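Local structure of tRNA (adenine(58)-N(1))-methyltransferase TrmI (2PWY) at residues 107-112 with 140-145; 99-105 with 123-128. The protein catalyses the S-adenosyl-L-methionine-dependent methylation of adenosine 58 in tRNA to N(1)-methyladenosine, and is required for growth at extreme temperatures. Residues are numbered along the deposited sequence.

Contact 1 (107-112 with 140-145); sequences SGGLTL and NVRAFW. With SAH (S-adenosyl-L-homocysteine), chain E.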
ATOM      1  N   SER A 107      12.462  25.423  -2.095  1.00 10.73           N
ATOM      2  CA  SER A 107      11.445  26.319  -2.669  1.00 11.18           C
ATOM      3  C   SER A 107      10.438  26.806  -1.626  1.00 10.15           C
ATOM      4  O   SER A 107       9.452  27.450  -1.963  1.00 10.86           O
ATOM      5  CB  SER A 107      10.736  25.644  -3.846  1.00 11.49           C
ATOM      6  OG  SER A 107      11.659  25.512  -4.919  1.00 14.02           O
ATOM      7  N   GLY A 108      10.702  26.485  -0.357  1.00  9.67           N
ATOM      8  CA  GLY A 108       9.883  26.973   0.754  1.00  8.65           C
ATOM      9  C   GLY A 108       8.624  26.183   1.071  1.00  8.15           C
ATOM     10  O   GLY A 108       7.815  26.616   1.893  1.00  8.30           O
ATOM     11  N   GLY A 109       8.461  25.015   0.456  1.00  7.44           N
ATOM     12  CA  GLY A 109       7.256  24.213   0.697  1.00  7.60           C
ATOM     13  C   GLY A 109       7.207  23.710   2.127  1.00  7.64           C
ATOM     14  O   GLY A 109       6.257  23.991   2.858  1.00  7.69           O
ATOM     15  N   LEU A 110       8.233  22.962   2.527  1.00  7.19           N
ATOM     16  CA  LEU A 110       8.313  22.487   3.915  1.00  7.35           C
ATOM     17  C   LEU A 110       8.376  23.681   4.885  1.00  7.52           C
ATOM     18  O   LEU A 110       7.768  23.653   5.954  1.00  6.62           O
ATOM     19  CB  LEU A 110       9.509  21.541   4.092  1.00  7.57           C
ATOM     20  CG  LEU A 110       9.670  20.937   5.494  1.00  7.55           C
ATOM     21  CD1 LEU A 110       8.385  20.267   5.963  1.00  8.32           C
ATOM     22  CD2 LEU A 110      10.897  19.993   5.580  1.00  7.48           C
ATOM     23  N   THR A 111       9.085  24.741   4.489  1.00  7.70           N
ATOM     24  CA  THR A 111       9.169  25.957   5.303  1.00  7.97           C
ATOM     25  C   THR A 111       7.784  26.446   5.728  1.00  7.80           C
ATOM     26  O   THR A 111       7.571  26.786   6.893  1.00  7.10           O
ATOM     27  CB  THR A 111       9.909  27.099   4.576  1.00  8.43           C
ATOM     28  OG1 THR A 111      11.147  26.600   4.046  1.00 10.12           O
ATOM     29  CG2 THR A 111      10.179  28.249   5.559  1.00  6.93           C
ATOM     30  N   LEU A 112       6.844  26.461   4.783  1.00  7.43           N
ATOM     31  CA  LEU A 112       5.488  26.906   5.081  1.00  7.55           C
ATOM     32  C   LEU A 112       4.782  26.014   6.104  1.00  7.63           C
ATOM     33  O   LEU A 112       4.127  26.522   7.025  1.00  7.49           O
ATOM     34  CB  LEU A 112       4.686  27.031   3.782  1.00  7.44           C
ATOM     35  CG  LEU A 112       5.038  28.274   2.946  1.00  8.66           C
ATOM     36  CD1 LEU A 112       4.515  28.106   1.527  1.00  7.38           C
ATOM     37  CD2 LEU A 112       4.492  29.583   3.596  1.00  8.76           C
ATOM     38  N   ASN A 140       8.142  32.544  -2.547  1.00 11.32           N
ATOM     39  CA  ASN A 140       7.058  31.578  -2.362  1.00 11.40           C
ATOM     40  C   ASN A 140       6.429  31.701  -0.978  1.00 11.17           C
ATOM     41  O   ASN A 140       5.201  31.704  -0.844  1.00 11.53           O
ATOM     42  CB  ASN A 140       7.559  30.152  -2.601  1.00 11.05           C
ATOM     43  CG  ASN A 140       7.755  29.834  -4.080  1.00 12.33           C
ATOM     44  OD1 ASN A 140       7.294  30.565  -4.963  1.00 11.84           O
ATOM     45  ND2 ASN A 140       8.430  28.730  -4.352  1.00 13.35           N
ATOM     46  N   VAL A 141       7.279  31.824   0.046  1.00 11.24           N
ATOM     47  CA  VAL A 141       6.816  31.942   1.429  1.00 11.49           C
ATOM     48  C   VAL A 141       6.058  33.259   1.619  1.00 11.84           C
ATOM     49  O   VAL A 141       4.954  33.292   2.164  1.00 11.31           O
ATOM     50  CB  VAL A 141       8.001  31.843   2.422  1.00 11.37           C
ATOM     51  CG1 VAL A 141       7.562  32.155   3.860  1.00 11.78           C
ATOM     52  CG2 VAL A 141       8.629  30.448   2.333  1.00 11.06           C
ATOM     53  N   ARG A 142       6.658  34.346   1.148  1.00 13.05           N
ATOM     54  CA  ARG A 142       6.096  35.660   1.418  1.00 14.27           C
ATOM     55  C   ARG A 142       4.764  35.887   0.696  1.00 13.90           C
ATOM     56  O   ARG A 142       3.895  36.600   1.207  1.00 14.07           O
ATOM     57  CB  ARG A 142       7.136  36.749   1.153  1.00 14.99           C
ATOM     58  CG  ARG A 142       8.239  36.690   2.216  1.00 17.77           C
ATOM     59  CD  ARG A 142       9.579  37.275   1.780  1.00 22.79           C
ATOM     60  NE  ARG A 142      10.546  37.147   2.874  1.00 25.46           N
ATOM     61  CZ  ARG A 142      11.817  37.534   2.819  1.00 27.19           C
ATOM     62  NH1 ARG A 142      12.312  38.086   1.717  1.00 29.15           N
ATOM     63  NH2 ARG A 142      12.599  37.366   3.880  1.00 28.91           N
ATOM     64  N   ALA A 143       4.589  35.230  -0.452  1.00 13.64           N
ATOM     65  CA  ALA A 143       3.369  35.356  -1.256  1.00 13.53           C
ATOM     66  C   ALA A 143       2.161  34.695  -0.597  1.00 13.53           C
ATOM     67  O   ALA A 143       1.010  34.992  -0.948  1.00 14.38           O
ATOM     68  CB  ALA A 143       3.591  34.771  -2.653  1.00 13.50           C
ATOM     69  N   PHE A 144       2.427  33.802   0.358  1.00 13.05           N
ATOM     70  CA  PHE A 144       1.383  32.975   0.965  1.00 13.03           C
ATOM     71  C   PHE A 144       1.216  33.230   2.462  1.00 13.03           C
ATOM     72  O   PHE A 144       0.136  32.996   3.015  1.00 13.18           O
ATOM     73  CB  PHE A 144       1.736  31.502   0.752  1.00 12.78           C
ATOM     74  CG  PHE A 144       0.599  30.558   1.003  1.00 13.54           C
ATOM     75  CD1 PHE A 144      -0.394  30.374   0.040  1.00 13.75           C
ATOM     76  CD2 PHE A 144       0.523  29.833   2.188  1.00 12.56           C
ATOM     77  CE1 PHE A 144      -1.453  29.479   0.259  1.00 14.05           C
ATOM     78  CE2 PHE A 144      -0.536  28.951   2.412  1.00 14.42           C
ATOM     79  CZ  PHE A 144      -1.517  28.770   1.439  1.00 12.56           C
ATOM     80  N   TRP A 145       2.275  33.727   3.097  1.00 13.08           N
ATOM     81  CA  TRP A 145       2.389  33.759   4.552  1.00 13.56           C
ATOM     82  C   TRP A 145       3.059  35.056   4.974  1.00 14.32           C
ATOM     83  O   TRP A 145       4.204  35.323   4.586  1.00 14.50           O
ATOM     84  CB  TRP A 145       3.237  32.559   4.978  1.00 13.09           C
ATOM     85  CG  TRP A 145       3.572  32.390   6.449  1.00 12.31           C
ATOM     86  CD1 TRP A 145       4.796  32.561   7.014  1.00 11.80           C
ATOM     87  CD2 TRP A 145       2.700  31.939   7.508  1.00 12.64           C
ATOM     88  NE1 TRP A 145       4.757  32.259   8.356  1.00 12.21           N
ATOM     89  CE2 TRP A 145       3.483  31.879   8.690  1.00 12.45           C
ATOM     90  CE3 TRP A 145       1.346  31.586   7.576  1.00 13.19           C
ATOM     91  CZ2 TRP A 145       2.955  31.502   9.925  1.00 13.37           C
ATOM     92  CZ3 TRP A 145       0.810  31.204   8.821  1.00 12.61           C
ATOM     93  CH2 TRP A 145       1.630  31.159   9.976  1.00 13.33           C
TER
HETATM   94  N   SAH E 501      11.985  21.013   1.449  1.00 10.31           N
HETATM   95  CA  SAH E 501      12.226  22.012   0.358  1.00 10.06           C
HETATM   96  CB  SAH E 501      13.019  21.392  -0.786  1.00 10.50           C
HETATM   97  CG  SAH E 501      14.495  21.193  -0.430  1.00 10.16           C
HETATM   98  SD  SAH E 501      15.422  20.703  -1.909  1.00 11.55           S
HETATM   99  C   SAH E 501      10.886  22.540  -0.119  1.00 10.55           C
HETATM  100  O   SAH E 501       9.836  22.041   0.316  1.00  9.69           O
HETATM  101  OXT SAH E 501      10.831  23.478  -0.921  1.00 10.56           O
HETATM  102  C5' SAH E 501      17.040  20.616  -1.098  1.00 11.42           C
HETATM  103  C4' SAH E 501      17.691  21.996  -0.957  1.00 12.91           C
HETATM  104  O4' SAH E 501      18.722  21.918   0.005  1.00 12.68           O
HETATM  105  C3' SAH E 501      18.342  22.547  -2.232  1.00 12.67           C
HETATM  106  O3' SAH E 501      17.825  23.853  -2.464  1.00 13.49           O
HETATM  107  C2' SAH E 501      19.839  22.573  -1.920  1.00 13.42           C
HETATM  108  O2' SAH E 501      20.514  23.682  -2.470  1.00 14.81           O
HETATM  109  C1' SAH E 501      19.836  22.701  -0.417  1.00 13.17           C
HETATM  110  N9  SAH E 501      20.972  22.137   0.330  1.00 12.47           N
HETATM  111  C8  SAH E 501      21.537  20.904   0.167  1.00 12.99           C
HETATM  112  N7  SAH E 501      22.488  20.764   1.117  1.00 13.05           N
HETATM  113  C5  SAH E 501      22.507  21.858   1.910  1.00 12.97           C
HETATM  114  C6  SAH E 501      23.280  22.221   3.020  1.00 13.50           C
HETATM  115  N6  SAH E 501      24.220  21.400   3.512  1.00 13.78           N
HETATM  116  N1  SAH E 501      23.037  23.456   3.607  1.00 13.10           N
HETATM  117  C2  SAH E 501      22.078  24.305   3.109  1.00 13.07           C
HETATM  118  N3  SAH E 501      21.332  23.937   2.007  1.00 12.98           N
HETATM  119  C4  SAH E 501      21.545  22.733   1.423  1.00 12.22           C

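Contact 2 (99-105 with 123-128); sequences RVLEAGT and LVESYE. With SAH (S-adenosyl-L-homocysteine), chain E.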
ATOM      1  N   ARG A  99      11.042  26.247  18.295  1.00  9.71           N
ATOM      2  CA  ARG A  99      12.081  26.732  17.387  1.00  9.55           C
ATOM      3  C   ARG A  99      12.593  25.534  16.600  1.00  9.62           C
ATOM      4  O   ARG A  99      13.084  24.568  17.188  1.00 10.48           O
ATOM      5  CB  ARG A  99      13.204  27.388  18.185  1.00 10.09           C
ATOM      6  CG  ARG A  99      12.717  28.515  19.080  1.00 13.47           C
ATOM      7  CD  ARG A  99      13.819  29.073  19.975  1.00 16.41           C
ATOM      8  NE  ARG A  99      14.599  30.126  19.319  1.00 21.29           N
ATOM      9  CZ  ARG A  99      15.846  29.968  18.889  1.00 23.11           C
ATOM     10  NH1 ARG A  99      16.450  28.800  19.047  1.00 23.86           N
ATOM     11  NH2 ARG A  99      16.498  30.976  18.311  1.00 23.98           N
ATOM     12  N   VAL A 100      12.450  25.594  15.280  1.00  9.05           N
ATOM     13  CA  VAL A 100      12.821  24.470  14.425  1.00  8.46           C
ATOM     14  C   VAL A 100      13.893  24.877  13.419  1.00  8.62           C
ATOM     15  O   VAL A 100      13.799  25.931  12.792  1.00  8.05           O
ATOM     16  CB  VAL A 100      11.574  23.844  13.729  1.00  8.02           C
ATOM     17  CG1 VAL A 100      10.831  24.867  12.842  1.00  9.24           C
ATOM     18  CG2 VAL A 100      11.960  22.598  12.933  1.00  7.87           C
ATOM     19  N   LEU A 101      14.902  24.021  13.286  1.00  8.43           N
ATOM     20  CA  LEU A 101      15.992  24.234  12.340  1.00  8.80           C
ATOM     21  C   LEU A 101      15.660  23.494  11.048  1.00  9.27           C
ATOM     22  O   LEU A 101      15.235  22.334  11.086  1.00 10.45           O
ATOM     23  CB  LEU A 101      17.291  23.686  12.931  1.00  8.88           C
ATOM     24  CG  LEU A 101      18.591  23.930  12.161  1.00  8.28           C
ATOM     25  CD1 LEU A 101      18.944  25.416  12.095  1.00  7.99           C
ATOM     26  CD2 LEU A 101      19.725  23.095  12.822  1.00  8.46           C
ATOM     27  N   GLU A 102      15.872  24.160   9.913  1.00  9.13           N
ATOM     28  CA  GLU A 102      15.586  23.560   8.615  1.00  8.43           C
ATOM     29  C   GLU A 102      16.718  23.739   7.621  1.00  8.46           C
ATOM     30  O   GLU A 102      17.287  24.823   7.512  1.00  8.36           O
ATOM     31  CB  GLU A 102      14.314  24.172   7.988  1.00  8.12           C
ATOM     32  CG  GLU A 102      14.005  23.583   6.605  1.00  8.86           C
ATOM     33  CD  GLU A 102      12.912  24.317   5.818  1.00  8.95           C
ATOM     34  OE1 GLU A 102      12.787  25.561   5.922  1.00 11.05           O
ATOM     35  OE2 GLU A 102      12.170  23.626   5.078  1.00 10.70           O
ATOM     36  N   ALA A 103      17.024  22.678   6.879  1.00  8.80           N
ATOM     37  CA  ALA A 103      17.831  22.806   5.654  1.00  9.11           C
ATOM     38  C   ALA A 103      17.481  21.658   4.695  1.00  9.62           C
ATOM     39  O   ALA A 103      17.179  20.559   5.158  1.00 10.02           O
ATOM     40  CB  ALA A 103      19.331  22.791   5.990  1.00  9.15           C
ATOM     41  N   GLY A 104      17.472  21.899   3.374  1.00 10.15           N
ATOM     42  CA  GLY A 104      17.634  23.237   2.782  1.00  9.96           C
ATOM     43  C   GLY A 104      16.286  23.893   2.515  1.00  9.73           C
ATOM     44  O   GLY A 104      15.297  23.196   2.267  1.00  9.90           O
ATOM     45  N   THR A 105      16.227  25.227   2.576  1.00  9.43           N
ATOM     46  CA  THR A 105      14.965  25.943   2.322  1.00  9.79           C
ATOM     47  C   THR A 105      14.312  25.481   1.015  1.00  9.70           C
ATOM     48  O   THR A 105      13.090  25.294   0.952  1.00  9.46           O
ATOM     49  CB  THR A 105      15.158  27.482   2.328  1.00  9.13           C
ATOM     50  OG1 THR A 105      16.034  27.846   3.404  1.00  9.54           O
ATOM     51  CG2 THR A 105      13.824  28.199   2.512  1.00 10.29           C
ATOM     52  N   LEU A 123       9.737  29.945  15.771  1.00 10.54           N
ATOM     53  CA  LEU A 123      10.774  30.320  14.824  1.00 11.39           C
ATOM     54  C   LEU A 123      11.122  29.157  13.921  1.00 10.22           C
ATOM     55  O   LEU A 123      11.318  28.035  14.391  1.00 10.79           O
ATOM     56  CB  LEU A 123      12.037  30.771  15.576  1.00 10.85           C
ATOM     57  CG  LEU A 123      13.287  31.014  14.715  1.00 13.60           C
ATOM     58  CD1 LEU A 123      13.137  32.282  13.857  1.00 15.99           C
ATOM     59  CD2 LEU A 123      14.548  31.059  15.565  1.00 14.25           C
ATOM     60  N   VAL A 124      11.203  29.440  12.623  1.00  9.64           N
ATOM     61  CA  VAL A 124      11.802  28.517  11.661  1.00  9.21           C
ATOM     62  C   VAL A 124      13.145  29.158  11.267  1.00 10.07           C
ATOM     63  O   VAL A 124      13.188  30.242  10.687  1.00 10.26           O
ATOM     64  CB  VAL A 124      10.893  28.309  10.403  1.00  9.46           C
ATOM     65  CG1 VAL A 124      11.536  27.300   9.417  1.00  8.96           C
ATOM     66  CG2 VAL A 124       9.484  27.857  10.804  1.00  7.99           C
ATOM     67  N   GLU A 125      14.239  28.499  11.638  1.00  9.00           N
ATOM     68  CA  GLU A 125      15.582  28.952  11.305  1.00 10.10           C
ATOM     69  C   GLU A 125      16.006  28.146  10.088  1.00 10.03           C
ATOM     70  O   GLU A 125      16.395  26.991  10.221  1.00  8.93           O
ATOM     71  CB  GLU A 125      16.498  28.621  12.478  1.00 10.07           C
ATOM     72  CG  GLU A 125      17.822  29.326  12.466  1.00 14.37           C
ATOM     73  CD  GLU A 125      17.741  30.617  13.237  1.00 17.48           C
ATOM     74  OE1 GLU A 125      17.890  30.582  14.474  1.00 19.48           O
ATOM     75  OE2 GLU A 125      17.496  31.651  12.600  1.00 18.16           O
ATOM     76  N   SER A 126      15.932  28.746   8.903  1.00  9.97           N
ATOM     77  CA  SER A 126      16.055  27.985   7.669  1.00 10.29           C
ATOM     78  C   SER A 126      17.319  28.328   6.890  1.00 10.93           C
ATOM     79  O   SER A 126      17.633  29.508   6.702  1.00 11.61           O
ATOM     80  CB  SER A 126      14.811  28.220   6.797  1.00 10.03           C
ATOM     81  OG  SER A 126      14.768  27.309   5.716  1.00 11.05           O
ATOM     82  N   TYR A 127      18.039  27.303   6.439  1.00 10.46           N
ATOM     83  CA  TYR A 127      19.314  27.504   5.718  1.00 11.01           C
ATOM     84  C   TYR A 127      19.227  27.005   4.299  1.00 11.06           C
ATOM     85  O   TYR A 127      18.683  25.932   4.048  1.00 11.50           O
ATOM     86  CB  TYR A 127      20.476  26.781   6.430  1.00 11.50           C
ATOM     87  CG  TYR A 127      20.873  27.508   7.681  1.00 12.38           C
ATOM     88  CD1 TYR A 127      22.002  28.316   7.706  1.00 11.57           C
ATOM     89  CD2 TYR A 127      20.080  27.436   8.828  1.00 11.46           C
ATOM     90  CE1 TYR A 127      22.353  29.019   8.862  1.00 11.69           C
ATOM     91  CE2 TYR A 127      20.420  28.137   9.974  1.00 12.38           C
ATOM     92  CZ  TYR A 127      21.547  28.929   9.979  1.00 13.05           C
ATOM     93  OH  TYR A 127      21.873  29.629  11.119  1.00 14.82           O
ATOM     94  N   GLU A 128      19.783  27.778   3.370  1.00 11.28           N
ATOM     95  CA  GLU A 128      19.832  27.368   1.970  1.00 11.41           C
ATOM     96  C   GLU A 128      21.151  27.814   1.343  1.00 11.75           C
ATOM     97  O   GLU A 128      21.476  28.995   1.384  1.00 11.54           O
ATOM     98  CB  GLU A 128      18.636  27.968   1.207  1.00 11.33           C
ATOM     99  CG  GLU A 128      18.674  27.808  -0.312  1.00 12.03           C
ATOM    100  CD  GLU A 128      18.821  26.371  -0.766  1.00 10.61           C
ATOM    101  OE1 GLU A 128      17.931  25.535  -0.456  1.00 10.42           O
ATOM    102  OE2 GLU A 128      19.822  26.078  -1.456  1.00 12.82           O
TER
HETATM  103  N   SAH E 501      11.985  21.013   1.449  1.00 10.31           N
HETATM  104  CA  SAH E 501      12.226  22.012   0.358  1.00 10.06           C
HETATM  105  CB  SAH E 501      13.019  21.392  -0.786  1.00 10.50           C
HETATM  106  CG  SAH E 501      14.495  21.193  -0.430  1.00 10.16           C
HETATM  107  SD  SAH E 501      15.422  20.703  -1.909  1.00 11.55           S
HETATM  108  C   SAH E 501      10.886  22.540  -0.119  1.00 10.55           C
HETATM  109  O   SAH E 501       9.836  22.041   0.316  1.00  9.69           O
HETATM  110  OXT SAH E 501      10.831  23.478  -0.921  1.00 10.56           O
HETATM  111  C5' SAH E 501      17.040  20.616  -1.098  1.00 11.42           C
HETATM  112  C4' SAH E 501      17.691  21.996  -0.957  1.00 12.91           C
HETATM  113  O4' SAH E 501      18.722  21.918   0.005  1.00 12.68           O
HETATM  114  C3' SAH E 501      18.342  22.547  -2.232  1.00 12.67           C
HETATM  115  O3' SAH E 501      17.825  23.853  -2.464  1.00 13.49           O
HETATM  116  C2' SAH E 501      19.839  22.573  -1.920  1.00 13.42           C
HETATM  117  O2' SAH E 501      20.514  23.682  -2.470  1.00 14.81           O
HETATM  118  C1' SAH E 501      19.836  22.701  -0.417  1.00 13.17           C
HETATM  119  N9  SAH E 501      20.972  22.137   0.330  1.00 12.47           N
HETATM  120  C8  SAH E 501      21.537  20.904   0.167  1.00 12.99           C
HETATM  121  N7  SAH E 501      22.488  20.764   1.117  1.00 13.05           N
HETATM  122  C5  SAH E 501      22.507  21.858   1.910  1.00 12.97           C
HETATM  123  C6  SAH E 501      23.280  22.221   3.020  1.00 13.50           C
HETATM  124  N6  SAH E 501      24.220  21.400   3.512  1.00 13.78           N
HETATM  125  N1  SAH E 501      23.037  23.456   3.607  1.00 13.10           N
HETATM  126  C2  SAH E 501      22.078  24.305   3.109  1.00 13.07           C
HETATM  127  N3  SAH E 501      21.332  23.937   2.007  1.00 12.98           N
HETATM  128  C4  SAH E 501      21.545  22.733   1.423  1.00 12.22           C

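Contact 1 (107-112 with 140-145)
The glycine-rich loop that holds the carboxylate of the cofactor product, S-adenosyl-L-homocysteine (SAH), is braced here from behind by helix 131-144. Backbone amides do the binding: Ser107 N and Gly109 N donate to SAH OXT at 2.8 and 3.1 Å, and Leu110 N donates to SAH O at 2.9 Å. Glycine suits position 109 because a CB there would clash with SAH O. Gly108, the N-cap of helix 109-118, has a positive phi of 84°, and a CB on it would run into Val141 CG2; with none, its CA comes within 5.9 Å of Val141 CA. In this class I methyltransferase fold each helix follows one of two neighbouring parallel strands, and the glycine-rich turn after the first strand runs straight into helix 109-118. Asn140 tethers that loop: its ND2 donates to Ser107 O at 2.9 Å with a nearly straight angle of 167°, and it also bonds to Lys74 O, as an amide with two hydrogens can. One turn into helix 109-118, Leu112 supplies the largest apolar surface. Its CD2 lies 4.0 Å from Val141 CG1, 4.2 Å from Phe144 CD2 and 3.5 Å from Trp145 CB, so this one methyl fills the hollow bounded by the three residues. Tyr69 of helix 66-72 stacks on Phe144 and also touches Leu112, while Trp145 packs against Pro96 of a second subunit.

Contact 2 (99-105 with 123-128)
Strands 99-103 and 123-128 are the parallel neighbours of a beta-alpha-beta unit in the Rossmann-like methyltransferase sheet. Val100 N bonds to Leu123 O and Glu125 N to Val100 O, both at 2.8 Å; Glu102 repeats the pattern with Glu125 O and Tyr127 N. On one face, Leu123 CD2 sits over the flat guanidinium of Arg99, 3.4 Å from NH2, while Arg99 NH1 is hydrogen-bonded to Ala166 O. Leu101 CD1 is a bump resting in the angle between Glu125 CB (4.0 Å) and Tyr127 CE2 (3.8 Å). Ala103, a single methyl, adds little bulk beside Tyr127 (CB to CB, 4.2 Å). The other face, covered by helix 109-118, pairs compact Val100 and Val124, with Val100 CG1 3.9 Å from Val124 CG2. It then turns polar: Ser126 OG, 2.6 Å from Glu102 OE1, is a compact hydroxyl donor for the buried carboxylate. After a cis peptide before Gly104 the chain turns aside across the end of the neighbouring strand, so that Thr105 N reaches Tyr127 O at 2.9 Å and Thr105 OG1 donates to Ser126 OG at 2.7 Å. Gly104 must be bare, since a CB would collide with SAH O4'. Glu128 grips the ribose diol, OE1 taking SAH O3' at 2.6 Å and OE2 SAH O2' at 2.7 Å.

The centres of the two contacts lie about 12 Å apart, and their segments alternate along the chain: 99-105, 107-112, 123-128, then 140-145. Contact 2 pairs two neighbouring strands of the mixed sheet, whereas contact 1 joins the helices that follow those strands. Helix 109-118 is the common element, since it forms the crossover between the paired strands and its first turn belongs to contact 1. Its Thr111 probably hydrogen-bonds through OG1 to Glu102 OE1, 2.7 Å away, tying helix to sheet. Both contacts touch SAH, contact 1 at its carboxylate and contact 2 at its ribose, so successive parts of one beta-alpha-beta unit, 99-105, 107-112 and 123-128, line the cofactor pocket, while 140-145 packs behind the loop.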